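Local coordinates for protein beta-N-acetylhexosaminidase (Beutenbergia cavernae, PDB 5BU9) that probably hydrolyses terminal non-reducing N-acetyl-D-hexosamine residues from N-acetyl-beta-D-hexosaminides, as a member of glycoside hydrolase family 3, at residues 131-143 with 154-168. Numbering follows the deposited sequence.
Sequences APVMDVVASPEAA and REFGYDAETVASHAN
Tyr158 carries CG opposite its carbonyl carbon and beside its own N (chi1 -53°), which lays the ring against the chain from Val137 to Pro140. Pro140 CD sits 3.8 Å from the centroid of the Tyr158 ring and 11° off the normal, a CH-pi contact over one face, while Val137 CG1 lies in the ring plane at the edge. Tyr158 CA adds a CA-H...O contact to Val137 O at 3.2 Å. A weak hydrogen bond ties the Tyr158 hydroxyl to Glu155 OE2, and the aliphatic part of Glu155, bent at chi2 (-83°), lies across Val137 CG2. Replacing Tyr158 by an alanine is likely to leave Pro140 without the ring it lies on and the Glu155 carboxylate without this hydroxyl.

In the TIM-barrel domain of this family 3 enzyme, 131-143 follows strand 128-129, while 154-168 runs through a short loop into the first turns of helix 160-176, so the contact folds a long beta-to-alpha connection back on itself and onto the helix that follows. Asp159 N-caps that helix: its OD1 accepts from Thr162 N at 2.9 Å and also from Thr162 OG1, both from the same face of the carboxylate.

No direct hydrogen bond joins the segments; a water bridges instead, donating to Val133 O and Asp135 O and accepting from Phe156 N at 2.8 Å. Phe156 turns its ring edge to Val133 O, with Pro132 CB 3.6 Å from Phe156 CE2. Farther along the contact, Met134, a selenomethionine bent at chi3, brings CE within 3.6 Å of Ala167 CB on the helix, and Pro132, after a cis peptide bond, rests CG on the same methyl. Val163 inserts between Met134 and Val136, its CG2 3.9 Å from Val136 CG2. Outside the two segments, Asp135 makes hydrogen bonds to Leu189 N and His185 ND1 through OD1 and OD2 respectively, whereas Arg154 forms a salt bridge with Glu81 and hydrogen-bonds a bound glycerol.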
loop_
_atom_site.group_PDB
_atom_site.type_symbol
_atom_site.label_atom_id
_atom_site.label_comp_id
_atom_site.label_asym_id
_atom_site.label_seq_id
_atom_site.Cartn_x
_atom_site.Cartn_y
_atom_site.Cartn_z
ATOM N N ALA A 131 2.112 4.956 3.603
ATOM C CA ALA A 131 1.975 6.405 3.777
ATOM C C ALA A 131 3.231 6.948 3.097
ATOM O O ALA A 131 4.174 6.203 2.950
ATOM C CB ALA A 131 1.908 6.792 5.283
ATOM N N PRO A 132 3.273 8.232 2.698
ATOM C CA PRO A 132 2.286 9.287 2.923
ATOM C C PRO A 132 1.157 9.294 1.899
ATOM O O PRO A 132 1.331 8.866 0.764
ATOM C CB PRO A 132 3.124 10.557 2.796
ATOM C CG PRO A 132 4.157 10.180 1.706
ATOM C CD PRO A 132 4.447 8.723 1.937
ATOM N N VAL A 133 0.008 9.802 2.320
ATOM C CA VAL A 133 -1.091 10.173 1.427
ATOM C C VAL A 133 -0.704 11.351 0.538
ATOM O O VAL A 133 -0.432 12.441 1.023
ATOM C CB VAL A 133 -2.346 10.516 2.240
ATOM C CG1 VAL A 133 -3.381 11.167 1.381
ATOM C CG2 VAL A 133 -2.905 9.273 2.900
HETATM N N MSE A 134 -0.693 11.149 -0.768
HETATM C CA MSE A 134 -0.422 12.259 -1.672
HETATM C C MSE A 134 -1.654 12.631 -2.487
HETATM O O MSE A 134 -1.550 13.312 -3.508
HETATM C CB MSE A 134 0.751 11.925 -2.583
HETATM C CG MSE A 134 2.007 11.639 -1.784
HETATM SE SE MSE A 134 3.630 11.759 -2.841
HETATM C CE MSE A 134 3.816 13.709 -2.831
ATOM N N ASP A 135 -2.813 12.175 -2.017
ATOM C CA ASP A 135 -4.083 12.558 -2.578
ATOM C C ASP A 135 -4.202 14.055 -2.391
ATOM O O ASP A 135 -3.744 14.574 -1.385
ATOM C CB ASP A 135 -5.256 11.850 -1.873
ATOM C CG ASP A 135 -5.265 10.353 -2.088
ATOM O OD1 ASP A 135 -5.110 9.894 -3.253
ATOM O OD2 ASP A 135 -5.442 9.640 -1.073
ATOM N N VAL A 136 -4.812 14.753 -3.337
ATOM C CA VAL A 136 -5.039 16.180 -3.167
ATOM C C VAL A 136 -6.526 16.447 -3.023
ATOM O O VAL A 136 -7.296 16.041 -3.878
ATOM C CB VAL A 136 -4.443 16.976 -4.337
ATOM C CG1 VAL A 136 -4.749 18.420 -4.172
ATOM C CG2 VAL A 136 -2.949 16.793 -4.378
ATOM N N VAL A 137 -6.926 17.126 -1.951
ATOM C CA VAL A 137 -8.323 17.488 -1.742
ATOM C C VAL A 137 -8.494 18.870 -2.399
ATOM O O VAL A 137 -7.559 19.651 -2.427
ATOM C CB VAL A 137 -8.690 17.447 -0.233
ATOM C CG1 VAL A 137 -10.081 17.970 0.035
ATOM C CG2 VAL A 137 -8.622 16.028 0.274
ATOM N N ALA A 138 -9.673 19.161 -2.949
ATOM C CA ALA A 138 -9.839 20.341 -3.816
ATOM C C ALA A 138 -9.669 21.654 -3.081
ATOM O O ALA A 138 -9.106 22.595 -3.627
ATOM C CB ALA A 138 -11.209 20.318 -4.490
ATOM N N SER A 139 -10.190 21.698 -1.849
ATOM C CA SER A 139 -10.227 22.912 -1.027
ATOM C C SER A 139 -10.627 22.548 0.403
ATOM O O SER A 139 -11.244 21.506 0.621
ATOM C CB SER A 139 -11.212 23.928 -1.599
ATOM O OG SER A 139 -12.552 23.493 -1.383
ATOM N N PRO A 140 -10.274 23.400 1.383
ATOM C CA PRO A 140 -10.651 23.066 2.763
ATOM C C PRO A 140 -12.185 22.997 2.979
ATOM O O PRO A 140 -12.635 22.211 3.819
ATOM C CB PRO A 140 -9.999 24.195 3.604
ATOM C CG PRO A 140 -9.604 25.284 2.604
ATOM C CD PRO A 140 -9.346 24.550 1.304
ATOM N N GLU A 141 -12.974 23.767 2.227
ATOM C CA GLU A 141 -14.451 23.724 2.344
ATOM C C GLU A 141 -15.019 22.452 1.737
ATOM O O GLU A 141 -16.032 21.933 2.178
ATOM C CB GLU A 141 -15.112 24.937 1.681
ATOM C CG GLU A 141 -14.406 25.474 0.431
ATOM C CD GLU A 141 -13.235 26.427 0.741
ATOM O OE1 GLU A 141 -13.070 26.839 1.915
ATOM O OE2 GLU A 141 -12.478 26.766 -0.200
ATOM N N ALA A 142 -14.337 21.908 0.746
ATOM C CA ALA A 142 -14.797 20.659 0.162
ATOM C C ALA A 142 -14.327 19.415 0.951
ATOM O O ALA A 142 -14.714 18.291 0.643
ATOM C CB ALA A 142 -14.337 20.586 -1.289
ATOM N N ALA A 143 -13.514 19.618 1.982
ATOM C CA ALA A 143 -12.782 18.498 2.561
ATOM C C ALA A 143 -13.718 17.521 3.231
ATOM O O ALA A 143 -13.546 16.313 3.081
ATOM C CB ALA A 143 -11.713 18.985 3.550
ATOM N N ARG A 154 -6.654 13.422 6.348
ATOM C CA ARG A 154 -5.500 12.618 5.931
ATOM C C ARG A 154 -4.713 13.231 4.787
ATOM O O ARG A 154 -3.690 12.678 4.398
ATOM C CB ARG A 154 -5.939 11.226 5.529
ATOM C CG ARG A 154 -6.585 10.471 6.659
ATOM C CD ARG A 154 -7.299 9.253 6.069
ATOM N NE ARG A 154 -6.385 8.251 5.508
ATOM C CZ ARG A 154 -6.778 7.218 4.754
ATOM N NH1 ARG A 154 -8.058 7.063 4.447
ATOM N NH2 ARG A 154 -5.897 6.348 4.284
ATOM N N GLU A 155 -5.186 14.370 4.276
ATOM C CA GLU A 155 -4.522 15.113 3.205
ATOM C C GLU A 155 -3.513 16.076 3.839
ATOM O O GLU A 155 -3.719 16.532 4.957
ATOM C CB GLU A 155 -5.536 15.900 2.326
ATOM C CG GLU A 155 -6.064 17.268 2.936
ATOM C CD GLU A 155 -7.225 17.073 3.915
ATOM O OE1 GLU A 155 -7.507 15.917 4.284
ATOM O OE2 GLU A 155 -7.850 18.065 4.334
ATOM N N PHE A 156 -2.430 16.368 3.118
ATOM C CA PHE A 156 -1.426 17.330 3.581
ATOM C C PHE A 156 -1.837 18.755 3.204
ATOM O O PHE A 156 -1.347 19.712 3.779
ATOM C CB PHE A 156 -0.048 17.011 2.999
ATOM C CG PHE A 156 0.675 15.865 3.682
ATOM C CD1 PHE A 156 1.340 16.062 4.891
ATOM C CD2 PHE A 156 0.726 14.603 3.089
ATOM C CE1 PHE A 156 2.024 15.026 5.514
ATOM C CE2 PHE A 156 1.402 13.555 3.704
ATOM C CZ PHE A 156 2.056 13.766 4.921
ATOM N N GLY A 157 -2.755 18.885 2.257
ATOM C CA GLY A 157 -3.140 20.187 1.730
ATOM C C GLY A 157 -3.974 20.071 0.446
ATOM O O GLY A 157 -4.491 19.004 0.131
ATOM N N TYR A 158 -4.074 21.160 -0.305
ATOM C CA TYR A 158 -5.144 21.331 -1.282
ATOM C C TYR A 158 -4.606 21.725 -2.643
ATOM O O TYR A 158 -5.343 22.190 -3.500
ATOM C CB TYR A 158 -6.136 22.379 -0.771
ATOM C CG TYR A 158 -6.586 22.015 0.610
ATOM C CD1 TYR A 158 -7.513 21.013 0.794
ATOM C CD2 TYR A 158 -6.035 22.617 1.734
ATOM C CE1 TYR A 158 -7.915 20.615 2.055
ATOM C CE2 TYR A 158 -6.435 22.222 3.015
ATOM C CZ TYR A 158 -7.373 21.218 3.160
ATOM O OH TYR A 158 -7.793 20.813 4.398
ATOM N N ASP A 159 -3.301 21.547 -2.811
ATOM C CA ASP A 159 -2.624 21.748 -4.088
ATOM C C ASP A 159 -1.380 20.856 -4.192
ATOM O O ASP A 159 -0.854 20.356 -3.177
ATOM C CB ASP A 159 -2.227 23.214 -4.267
ATOM C CG ASP A 159 -1.398 23.732 -3.110
ATOM O OD1 ASP A 159 -0.166 23.487 -3.095
ATOM O OD2 ASP A 159 -1.993 24.365 -2.209
ATOM N N ALA A 160 -0.906 20.665 -5.419
ATOM C CA ALA A 160 0.173 19.724 -5.678
ATOM C C ALA A 160 1.474 20.131 -4.986
ATOM O O ALA A 160 2.237 19.272 -4.558
ATOM C CB ALA A 160 0.389 19.579 -7.159
ATOM N N GLU A 161 1.726 21.427 -4.855
ATOM C CA GLU A 161 3.012 21.855 -4.319
ATOM C C GLU A 161 3.113 21.603 -2.802
ATOM O O GLU A 161 4.120 21.108 -2.311
ATOM C CB GLU A 161 3.257 23.325 -4.632
ATOM C CG GLU A 161 4.630 23.819 -4.181
ATOM C CD GLU A 161 4.686 25.335 -3.949
ATOM O OE1 GLU A 161 3.672 26.028 -4.221
ATOM O OE2 GLU A 161 5.751 25.832 -3.490
ATOM N N THR A 162 2.068 21.954 -2.071
ATOM C CA THR A 162 2.031 21.743 -0.627
ATOM C C THR A 162 2.108 20.256 -0.313
ATOM O O THR A 162 2.904 19.823 0.514
ATOM C CB THR A 162 0.738 22.331 -0.000
ATOM O OG1 THR A 162 0.556 23.674 -0.454
ATOM C CG2 THR A 162 0.815 22.321 1.503
ATOM N N VAL A 163 1.257 19.484 -0.977
ATOM C CA VAL A 163 1.218 18.045 -0.779
ATOM C C VAL A 163 2.561 17.410 -1.089
ATOM O O VAL A 163 3.057 16.605 -0.301
ATOM C CB VAL A 163 0.085 17.412 -1.619
ATOM C CG1 VAL A 163 0.211 15.870 -1.677
ATOM C CG2 VAL A 163 -1.269 17.824 -1.022
ATOM N N ALA A 164 3.149 17.762 -2.227
ATOM C CA ALA A 164 4.469 17.252 -2.602
ATOM C C ALA A 164 5.541 17.541 -1.556
ATOM O O ALA A 164 6.269 16.645 -1.156
ATOM C CB ALA A 164 4.894 17.835 -3.903
ATOM N N SER A 165 5.664 18.800 -1.138
ATOM C CA SER A 165 6.754 19.183 -0.245
ATOM C C SER A 165 6.610 18.516 1.144
ATOM O O SER A 165 7.598 18.171 1.783
ATOM C CB SER A 165 6.847 20.706 -0.117
ATOM O OG SER A 165 5.684 21.283 0.442
ATOM N N HIS A 166 5.387 18.299 1.603
ATOM C CA HIS A 166 5.255 17.704 2.909
ATOM C C HIS A 166 5.343 16.185 2.839
ATOM O O HIS A 166 6.082 15.586 3.632
ATOM C CB HIS A 166 3.976 18.200 3.580
ATOM C CG HIS A 166 4.037 19.660 3.892
ATOM N ND1 HIS A 166 3.749 20.625 2.955
ATOM C CD2 HIS A 166 4.452 20.320 4.998
ATOM C CE1 HIS A 166 3.939 21.821 3.486
ATOM N NE2 HIS A 166 4.366 21.663 4.725
ATOM N N ALA A 167 4.659 15.557 1.886
ATOM C CA ALA A 167 4.715 14.098 1.809
ATOM C C ALA A 167 6.136 13.656 1.497
ATOM O O ALA A 167 6.603 12.638 2.022
ATOM C CB ALA A 167 3.732 13.541 0.773
ATOM N N ASN A 168 6.845 14.424 0.674
ATOM C CA ASN A 168 8.215 14.039 0.324
ATOM C C ASN A 168 9.150 14.211 1.522
ATOM O O ASN A 168 10.135 13.484 1.663
ATOM C CB ASN A 168 8.741 14.846 -0.869
ATOM C CG ASN A 168 8.137 14.404 -2.175
ATOM O OD1 ASN A 168 7.516 13.338 -2.250
ATOM N ND2 ASN A 168 8.310 15.218 -3.218
HETATM O O HOH W 1 -2.005 14.735 0.909
#